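PDB 3NX4: putative oxidoreductase from Salmonella enterica subsp. enterica serovar Typhimurium, which binds NADP and probably works as an NADPH-dependent acryloyl-CoA reductase of the medium-chain dehydrogenase/reductase family. Local coordinates for residues Q210-A215 with L228-Y233. Residues are numbered along the deposited sequence; the frame is centred on the assembly and turned at random.
Sequences QLWAGA and LAQMNY
Trp212 and Gln230 both carry CG anti to the carbonyl carbon (chi1 -40° and -70°), so they run side by side in the same direction, with the glutamine extended beyond CG. This brings Gln230 OE1 to the indole edge, near the ring plane, where it accepts a hydrogen bond from Trp212 NE1 at 2.9 Å; the donor lies above the amide plane. A long amide suits the place, because its CB packs against Trp212 NE1 and CD1 on the pyrrole side while its oxygen satisfies the buried N-H. Leu211 CB covers one ring face, and its CD1 packs against Gln230 CD at 3.6 Å.

Trp212 and Met231 form a parallel bridge. Gln230 O takes two amides in its carbonyl plane, Leu211 N at 2.7 Å and the longer Trp212 N, while Asn232 N returns a bond to Trp212 O at 2.8 Å. In the nucleotide-binding Rossmann fold, this joins the start of strand 212-217 to the short strand 231-232 after helix 221-229, just before strand 235-239, in a right-handed beta-alpha-beta crossover.

Selenomethionine Met231, bent at chi2 and chi3, curls back alongside Trp212: SE lies at the indole edge, a Met-aromatic contact, and 3.9 Å from Trp212 CB. SE of this flexible, apolar chain touches Ala215 CB, small enough to admit it, and the CE methyl comes to Gly214 CA. On the outer side the long, extended Gln210 accepts a hydrogen bond at OE1 from Tyr233 N (2.8 Å), and Tyr233 OH bonds Asp266 of the second subunit. One water bridges Gln210 O and Asn232 OD1.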
ATOM      1  N   GLN A 210      -9.136  -7.589  13.769  1.00 30.54           N
ATOM      2  CA  GLN A 210      -8.745  -8.056  12.446  1.00 29.65           C
ATOM      3  C   GLN A 210      -9.857  -8.862  11.827  1.00 30.80           C
ATOM      4  O   GLN A 210     -10.217  -9.909  12.360  1.00 26.18           O
ATOM      5  CB  GLN A 210      -7.482  -8.919  12.544  1.00 28.94           C
ATOM      6  CG  GLN A 210      -6.259  -8.137  12.995  1.00 28.98           C
ATOM      7  CD  GLN A 210      -5.031  -9.019  13.187  1.00 40.54           C
ATOM      8  OE1 GLN A 210      -4.580  -9.698  12.266  1.00 34.80           O
ATOM      9  NE2 GLN A 210      -4.504  -9.025  14.396  1.00 44.66           N
ATOM     10  N   LEU A 211     -10.383  -8.380  10.699  1.00 23.34           N
ATOM     11  CA  LEU A 211     -11.509  -9.025  10.017  1.00 26.42           C
ATOM     12  C   LEU A 211     -11.218  -9.554   8.606  1.00 28.23           C
ATOM     13  O   LEU A 211     -11.755 -10.598   8.219  1.00 29.11           O
ATOM     14  CB  LEU A 211     -12.711  -8.068   9.913  1.00 27.63           C
ATOM     15  CG  LEU A 211     -13.183  -7.395  11.209  1.00 26.13           C
ATOM     16  CD1 LEU A 211     -14.312  -6.406  10.911  1.00 25.85           C
ATOM     17  CD2 LEU A 211     -13.607  -8.443  12.231  1.00 28.59           C
ATOM     18  N   TRP A 212     -10.416  -8.824   7.829  1.00 25.56           N
ATOM     19  CA  TRP A 212     -10.343  -9.047   6.382  1.00 25.63           C
ATOM     20  C   TRP A 212      -8.962  -9.491   5.888  1.00 25.61           C
ATOM     21  O   TRP A 212      -7.966  -8.887   6.243  1.00 23.46           O
ATOM     22  CB  TRP A 212     -10.705  -7.762   5.622  1.00 24.05           C
ATOM     23  CG  TRP A 212     -11.828  -6.981   6.217  1.00 26.53           C
ATOM     24  CD1 TRP A 212     -11.768  -5.715   6.725  1.00 23.65           C
ATOM     25  CD2 TRP A 212     -13.191  -7.411   6.359  1.00 24.11           C
ATOM     26  NE1 TRP A 212     -13.015  -5.330   7.192  1.00 25.47           N
ATOM     27  CE2 TRP A 212     -13.904  -6.354   6.973  1.00 26.72           C
ATOM     28  CE3 TRP A 212     -13.871  -8.594   6.051  1.00 24.58           C
ATOM     29  CZ2 TRP A 212     -15.266  -6.446   7.277  1.00 26.92           C
ATOM     30  CZ3 TRP A 212     -15.242  -8.675   6.345  1.00 25.94           C
ATOM     31  CH2 TRP A 212     -15.914  -7.607   6.955  1.00 27.68           C
ATOM     32  N   ALA A 213      -8.922 -10.513   5.034  1.00 22.63           N
ATOM     33  CA  ALA A 213      -7.672 -10.902   4.369  1.00 24.73           C
ATOM     34  C   ALA A 213      -7.367  -9.933   3.223  1.00 23.20           C
ATOM     35  O   ALA A 213      -6.209  -9.620   2.941  1.00 22.84           O
ATOM     36  CB  ALA A 213      -7.765 -12.333   3.839  1.00 23.96           C
ATOM     37  N   GLY A 214      -8.413  -9.460   2.562  1.00 24.80           N
ATOM     38  CA  GLY A 214      -8.266  -8.549   1.438  1.00 24.11           C
ATOM     39  C   GLY A 214      -9.432  -7.573   1.385  1.00 23.42           C
ATOM     40  O   GLY A 214     -10.457  -7.750   2.061  1.00 20.84           O
ATOM     41  N   ALA A 215      -9.285  -6.531   0.582  1.00 20.20           N
ATOM     42  CA  ALA A 215     -10.371  -5.587   0.413  1.00 19.73           C
ATOM     43  C   ALA A 215     -10.264  -4.890  -0.927  1.00 25.93           C
ATOM     44  O   ALA A 215      -9.179  -4.644  -1.433  1.00 23.55           O
ATOM     45  CB  ALA A 215     -10.406  -4.559   1.558  1.00 19.59           C
ATOM     46  N   LEU A 228      -8.965  -0.207   6.563  1.00 24.67           N
ATOM     47  CA  LEU A 228      -7.542  -0.362   6.885  1.00 28.87           C
ATOM     48  C   LEU A 228      -7.316  -0.799   8.330  1.00 28.03           C
ATOM     49  O   LEU A 228      -6.458  -1.638   8.585  1.00 24.54           O
ATOM     50  CB  LEU A 228      -6.752   0.917   6.606  1.00 26.92           C
ATOM     51  CG  LEU A 228      -6.539   1.258   5.132  1.00 27.52           C
ATOM     52  CD1 LEU A 228      -6.120   2.713   5.006  1.00 29.23           C
ATOM     53  CD2 LEU A 228      -5.507   0.327   4.515  1.00 24.74           C
ATOM     54  N   ALA A 229      -8.082  -0.236   9.264  1.00 26.20           N
ATOM     55  CA  ALA A 229      -7.944  -0.567  10.689  1.00 30.16           C
ATOM     56  C   ALA A 229      -8.399  -1.995  11.026  1.00 27.25           C
ATOM     57  O   ALA A 229      -8.064  -2.531  12.095  1.00 30.51           O
ATOM     58  CB  ALA A 229      -8.704   0.464  11.565  1.00 26.14           C
ATOM     59  N   GLN A 230      -9.146  -2.598  10.103  1.00 25.11           N
ATOM     60  CA  GLN A 230      -9.724  -3.931  10.270  1.00 21.36           C
ATOM     61  C   GLN A 230      -8.999  -5.035   9.491  1.00 24.47           C
ATOM     62  O   GLN A 230      -9.469  -6.177   9.451  1.00 24.38           O
ATOM     63  CB  GLN A 230     -11.183  -3.917   9.781  1.00 23.28           C
ATOM     64  CG  GLN A 230     -12.144  -3.115  10.676  1.00 25.27           C
ATOM     65  CD  GLN A 230     -13.538  -2.987  10.071  1.00 30.27           C
ATOM     66  OE1 GLN A 230     -13.716  -3.101   8.862  1.00 32.35           O
ATOM     67  NE2 GLN A 230     -14.534  -2.739  10.924  1.00 31.35           N
HETATM   68  N   MSE A 231      -7.897  -4.700   8.830  1.00 24.99           N
HETATM   69  CA  MSE A 231      -7.189  -5.698   8.016  1.00 22.48           C
HETATM   70  C   MSE A 231      -6.451  -6.732   8.868  1.00 24.78           C
HETATM   71  O   MSE A 231      -5.828  -6.394   9.889  1.00 24.83           O
HETATM   72  CB  MSE A 231      -6.189  -5.027   7.061  1.00 25.97           C
HETATM   73  CG  MSE A 231      -6.821  -4.036   6.090  1.00 23.72           C
HETATM   74 SE   MSE A 231      -8.286  -4.803   5.020  0.75 25.35          SE
HETATM   75  CE  MSE A 231      -7.366  -6.328   4.228  1.00 21.91           C
ATOM     76  N   ASN A 232      -6.507  -7.988   8.438  1.00 24.65           N
ATOM     77  CA  ASN A 232      -5.666  -9.014   9.034  1.00 23.06           C
ATOM     78  C   ASN A 232      -4.193  -8.627   8.874  1.00 24.13           C
ATOM     79  O   ASN A 232      -3.823  -7.916   7.944  1.00 22.76           O
ATOM     80  CB  ASN A 232      -5.861 -10.358   8.326  1.00 25.57           C
ATOM     81  CG  ASN A 232      -7.213 -10.994   8.595  1.00 29.70           C
ATOM     82  OD1 ASN A 232      -7.960 -10.579   9.482  1.00 27.68           O
ATOM     83  ND2 ASN A 232      -7.514 -12.040   7.840  1.00 28.62           N
ATOM     84  N   TYR A 233      -3.351  -9.114   9.772  1.00 24.69           N
ATOM     85  CA  TYR A 233      -1.913  -9.000   9.569  1.00 23.94           C
ATOM     86  C   TYR A 233      -1.510  -9.501   8.167  1.00 27.25           C
ATOM     87  O   TYR A 233      -1.893 -10.604   7.760  1.00 24.31           O
ATOM     88  CB  TYR A 233      -1.193  -9.792  10.653  1.00 23.64           C
ATOM     89  CG  TYR A 233       0.286  -9.562  10.651  1.00 24.28           C
ATOM     90  CD1 TYR A 233       1.113 -10.257   9.768  1.00 25.72           C
ATOM     91  CD2 TYR A 233       0.864  -8.652  11.527  1.00 28.52           C
ATOM     92  CE1 TYR A 233       2.485 -10.043   9.757  1.00 24.54           C
ATOM     93  CE2 TYR A 233       2.244  -8.439  11.531  1.00 29.03           C
ATOM     94  CZ  TYR A 233       3.042  -9.140  10.643  1.00 27.40           C
ATOM     95  OH  TYR A 233       4.406  -8.933  10.637  1.00 28.91           O
TER
HETATM   96  O   HOH W   1      -9.198 -12.579  10.935  1.00 46.72           O
HETATM   97  O   HOH W   2     -10.820 -12.911   7.225  1.00 35.12           O